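Local atomic coordinates of carbohydrate kinase, FGGY (Rhodospirillum rubrum, PDB entry 3IFR), a protein that probably phosphorylates D-xylulose as a xylulose kinase of the FGGY family of carbohydrate kinases. Residues W47-P52 with L99-Q104. Sequence-based numbering, arbitrary orientation.
Sequences WAEEDP and LRPSIQ
Glu49 reaches Arg100 on an extended chain, its CG anti to its own carbonyl carbon (chi1 -61°). Arg100 comes to meet it with CG between the backbone N and the carbonyl carbon, and a bend at chi3 (-41°) swings the guanidinium round. The two side chains cross at about a right angle. Arg100 NH2 lies 2.8 Å from Glu49 OE2 and forms a salt bridge. The oxygen lies close to the guanidinium plane, but the N-H arrives from above the carboxylate plane. NH1 adds a weak bond to the same oxygen. Arg100 NH2 also donates to Pro101 O, at 2.9 Å, which ties the guanidinium to its own backbone. Glu49 OE2 has a second salt bridge, to Arg109, and Arg100 NE pairs with Glu150. The two arginines lie close, and the carboxylates would probably offset their like charges. An alanine at Arg100 would probably leave Glu150 without this mate and take from Glu49 one of its two arginine partners.

Strands 49-50 and 102-103 form a short antiparallel two-stranded ribbon in the N-terminal domain of this FGGY-family kinase, which has the actin-like ATPase fold. It is separate from that domain's six-stranded sheet. Glu50 and Ser102 are the hydrogen-bonded pair: Glu50 N donates to Ser102 O and Ser102 N to Glu50 O, both at 2.8 Å. Glu49 and Ile103 are the non-hydrogen-bonded pair. Gln104 N to Ala48 O, 2.8 Å, continues the ladder.

On the face of Glu50 and Ser102, the Gln104 amide stacks on the Glu50 carboxylate, with planes 20° apart and Glu50 CG 3.3 Å from Gln104 CD. Ser102 OG donates to Gln104 OE1 at 2.7 Å and would limit rotation of the amide. Trp55 of helix 52-70 donates NE1 to Glu50 OE1 and packs against Ser102 and Gln104.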
ATOM      1  N   TRP A  47      -4.935  13.432  13.996  1.00 27.14           N
ATOM      2  CA  TRP A  47      -6.041  13.403  13.035  1.00 25.40           C
ATOM      3  C   TRP A  47      -5.555  13.445  11.574  1.00 25.39           C
ATOM      4  O   TRP A  47      -4.610  14.164  11.263  1.00 26.30           O
ATOM      5  CB  TRP A  47      -6.965  14.584  13.289  1.00 24.94           C
ATOM      6  CG  TRP A  47      -7.840  14.351  14.443  1.00 24.03           C
ATOM      7  CD1 TRP A  47      -7.519  13.688  15.603  1.00 24.46           C
ATOM      8  CD2 TRP A  47      -9.183  14.784  14.585  1.00 25.19           C
ATOM      9  NE1 TRP A  47      -8.596  13.652  16.439  1.00 23.06           N
ATOM     10  CE2 TRP A  47      -9.630  14.335  15.852  1.00 24.54           C
ATOM     11  CE3 TRP A  47     -10.069  15.476  13.761  1.00 22.97           C
ATOM     12  CZ2 TRP A  47     -10.908  14.578  16.306  1.00 20.29           C
ATOM     13  CZ3 TRP A  47     -11.336  15.720  14.231  1.00 23.66           C
ATOM     14  CH2 TRP A  47     -11.744  15.259  15.485  1.00 22.61           C
ATOM     15  N   ALA A  48      -6.171  12.663  10.687  1.00 22.88           N
ATOM     16  CA  ALA A  48      -5.849  12.733   9.243  1.00 23.68           C
ATOM     17  C   ALA A  48      -7.136  12.734   8.450  1.00 23.50           C
ATOM     18  O   ALA A  48      -7.846  11.709   8.393  1.00 23.52           O
ATOM     19  CB  ALA A  48      -4.978  11.575   8.809  1.00 20.46           C
ATOM     20  N   GLU A  49      -7.462  13.869   7.852  1.00 21.35           N
ATOM     21  CA  GLU A  49      -8.756  13.995   7.190  1.00 22.78           C
ATOM     22  C   GLU A  49      -8.612  14.533   5.792  1.00 23.91           C
ATOM     23  O   GLU A  49      -7.675  15.294   5.527  1.00 22.86           O
ATOM     24  CB  GLU A  49      -9.687  14.908   8.002  1.00 23.32           C
ATOM     25  CG  GLU A  49      -9.970  14.369   9.399  1.00 24.19           C
ATOM     26  CD  GLU A  49     -11.167  14.989  10.090  1.00 24.61           C
ATOM     27  OE1 GLU A  49     -11.488  16.178   9.865  1.00 24.58           O
ATOM     28  OE2 GLU A  49     -11.781  14.271  10.900  1.00 24.87           O
ATOM     29  N   GLU A  50      -9.535  14.145   4.900  1.00 21.11           N
ATOM     30  CA  GLU A  50      -9.635  14.815   3.604  1.00 19.09           C
ATOM     31  C   GLU A  50     -11.065  15.182   3.205  1.00 21.56           C
ATOM     32  O   GLU A  50     -12.045  14.735   3.784  1.00 19.25           O
ATOM     33  CB  GLU A  50      -8.880  14.084   2.492  1.00 19.36           C
ATOM     34  CG  GLU A  50      -7.502  13.565   2.940  1.00 22.69           C
ATOM     35  CD  GLU A  50      -6.519  13.251   1.796  1.00 23.24           C
ATOM     36  OE1 GLU A  50      -6.961  12.832   0.703  1.00 23.83           O
ATOM     37  OE2 GLU A  50      -5.293  13.414   2.010  1.00 24.12           O
ATOM     38  N   ASP A  51     -11.156  16.054   2.223  1.00 20.10           N
ATOM     39  CA  ASP A  51     -12.416  16.566   1.778  1.00 17.81           C
ATOM     40  C   ASP A  51     -12.790  15.813   0.529  1.00 18.12           C
ATOM     41  O   ASP A  51     -12.147  15.998  -0.514  1.00 17.58           O
ATOM     42  CB  ASP A  51     -12.199  18.033   1.430  1.00 18.93           C
ATOM     43  CG  ASP A  51     -13.473  18.724   0.994  1.00 21.15           C
ATOM     44  OD1 ASP A  51     -14.513  18.022   0.916  1.00 19.04           O
ATOM     45  OD2 ASP A  51     -13.424  19.963   0.721  1.00 22.90           O
ATOM     46  N   PRO A  52     -13.808  14.948   0.601  1.00 17.53           N
ATOM     47  CA  PRO A  52     -14.115  14.160  -0.616  1.00 16.64           C
ATOM     48  C   PRO A  52     -14.499  15.032  -1.826  1.00 17.94           C
ATOM     49  O   PRO A  52     -14.387  14.619  -2.992  1.00 20.26           O
ATOM     50  CB  PRO A  52     -15.292  13.282  -0.197  1.00 15.71           C
ATOM     51  CG  PRO A  52     -15.240  13.226   1.288  1.00 17.15           C
ATOM     52  CD  PRO A  52     -14.586  14.511   1.768  1.00 18.90           C
ATOM     53  N   LEU A  99     -21.269  13.576   5.166  1.00 22.31           N
ATOM     54  CA  LEU A  99     -21.568  14.010   6.534  1.00 18.64           C
ATOM     55  C   LEU A  99     -20.424  14.793   7.193  1.00 20.89           C
ATOM     56  O   LEU A  99     -20.647  15.808   7.824  1.00 22.30           O
ATOM     57  CB  LEU A  99     -22.006  12.814   7.376  1.00 18.22           C
ATOM     58  CG  LEU A  99     -23.390  12.294   6.943  1.00 20.01           C
ATOM     59  CD1 LEU A  99     -23.633  10.837   7.283  1.00 20.48           C
ATOM     60  CD2 LEU A  99     -24.515  13.145   7.472  1.00 17.13           C
ATOM     61  N   ARG A 100     -19.189  14.361   7.022  1.00 20.89           N
ATOM     62  CA  ARG A 100     -18.079  15.021   7.698  1.00 19.59           C
ATOM     63  C   ARG A 100     -16.871  14.691   6.861  1.00 21.34           C
ATOM     64  O   ARG A 100     -16.952  13.877   5.960  1.00 20.27           O
ATOM     65  CB  ARG A 100     -17.868  14.420   9.087  1.00 19.64           C
ATOM     66  CG  ARG A 100     -17.319  12.989   8.998  1.00 20.23           C
ATOM     67  CD  ARG A 100     -17.030  12.306  10.352  1.00 19.72           C
ATOM     68  NE  ARG A 100     -16.412  13.168  11.352  1.00 20.62           N
ATOM     69  CZ  ARG A 100     -15.184  13.684  11.290  1.00 22.15           C
ATOM     70  NH1 ARG A 100     -14.734  14.423  12.301  1.00 22.71           N
ATOM     71  NH2 ARG A 100     -14.393  13.474  10.241  1.00 22.61           N
ATOM     72  N   PRO A 101     -15.741  15.325   7.151  1.00 22.11           N
ATOM     73  CA  PRO A 101     -14.559  15.051   6.332  1.00 20.01           C
ATOM     74  C   PRO A 101     -14.181  13.573   6.417  1.00 23.17           C
ATOM     75  O   PRO A 101     -14.479  12.917   7.427  1.00 21.63           O
ATOM     76  CB  PRO A 101     -13.484  15.934   6.965  1.00 19.71           C
ATOM     77  CG  PRO A 101     -14.287  17.063   7.639  1.00 21.77           C
ATOM     78  CD  PRO A 101     -15.540  16.420   8.121  1.00 20.46           C
ATOM     79  N   SER A 102     -13.584  13.054   5.345  1.00 20.59           N
ATOM     80  CA  SER A 102     -13.092  11.690   5.312  1.00 21.35           C
ATOM     81  C   SER A 102     -11.977  11.501   6.326  1.00 20.56           C
ATOM     82  O   SER A 102     -11.056  12.322   6.407  1.00 20.81           O
ATOM     83  CB  SER A 102     -12.559  11.358   3.922  1.00 20.06           C
ATOM     84  OG  SER A 102     -11.730  10.209   3.939  1.00 18.82           O
ATOM     85  N   ILE A 103     -12.050  10.397   7.060  1.00 20.19           N
ATOM     86  CA  ILE A 103     -10.974   9.997   7.971  1.00 21.79           C
ATOM     87  C   ILE A 103     -10.066   9.010   7.226  1.00 21.21           C
ATOM     88  O   ILE A 103     -10.511   7.928   6.821  1.00 18.90           O
ATOM     89  CB  ILE A 103     -11.523   9.372   9.301  1.00 20.41           C
ATOM     90  CG1 ILE A 103     -12.582  10.297   9.941  1.00 21.44           C
ATOM     91  CG2 ILE A 103     -10.399   9.124  10.268  1.00 20.28           C
ATOM     92  CD1 ILE A 103     -13.417   9.664  11.107  1.00 20.56           C
ATOM     93  N   GLN A 104      -8.801   9.413   7.036  1.00 22.68           N
ATOM     94  CA  GLN A 104      -7.779   8.627   6.329  1.00 22.09           C
ATOM     95  C   GLN A 104      -7.240   7.389   7.102  1.00 24.34           C
ATOM     96  O   GLN A 104      -7.448   7.275   8.306  1.00 22.84           O
ATOM     97  CB  GLN A 104      -6.635   9.557   5.950  1.00 20.27           C
ATOM     98  CG  GLN A 104      -7.149  10.782   5.271  1.00 21.11           C
ATOM     99  CD  GLN A 104      -7.951  10.441   3.994  1.00 23.38           C
ATOM    100  OE1 GLN A 104      -9.119  10.743   3.896  1.00 23.92           O
ATOM    101  NE2 GLN A 104      -7.314   9.802   3.045  1.00 21.29           N
TER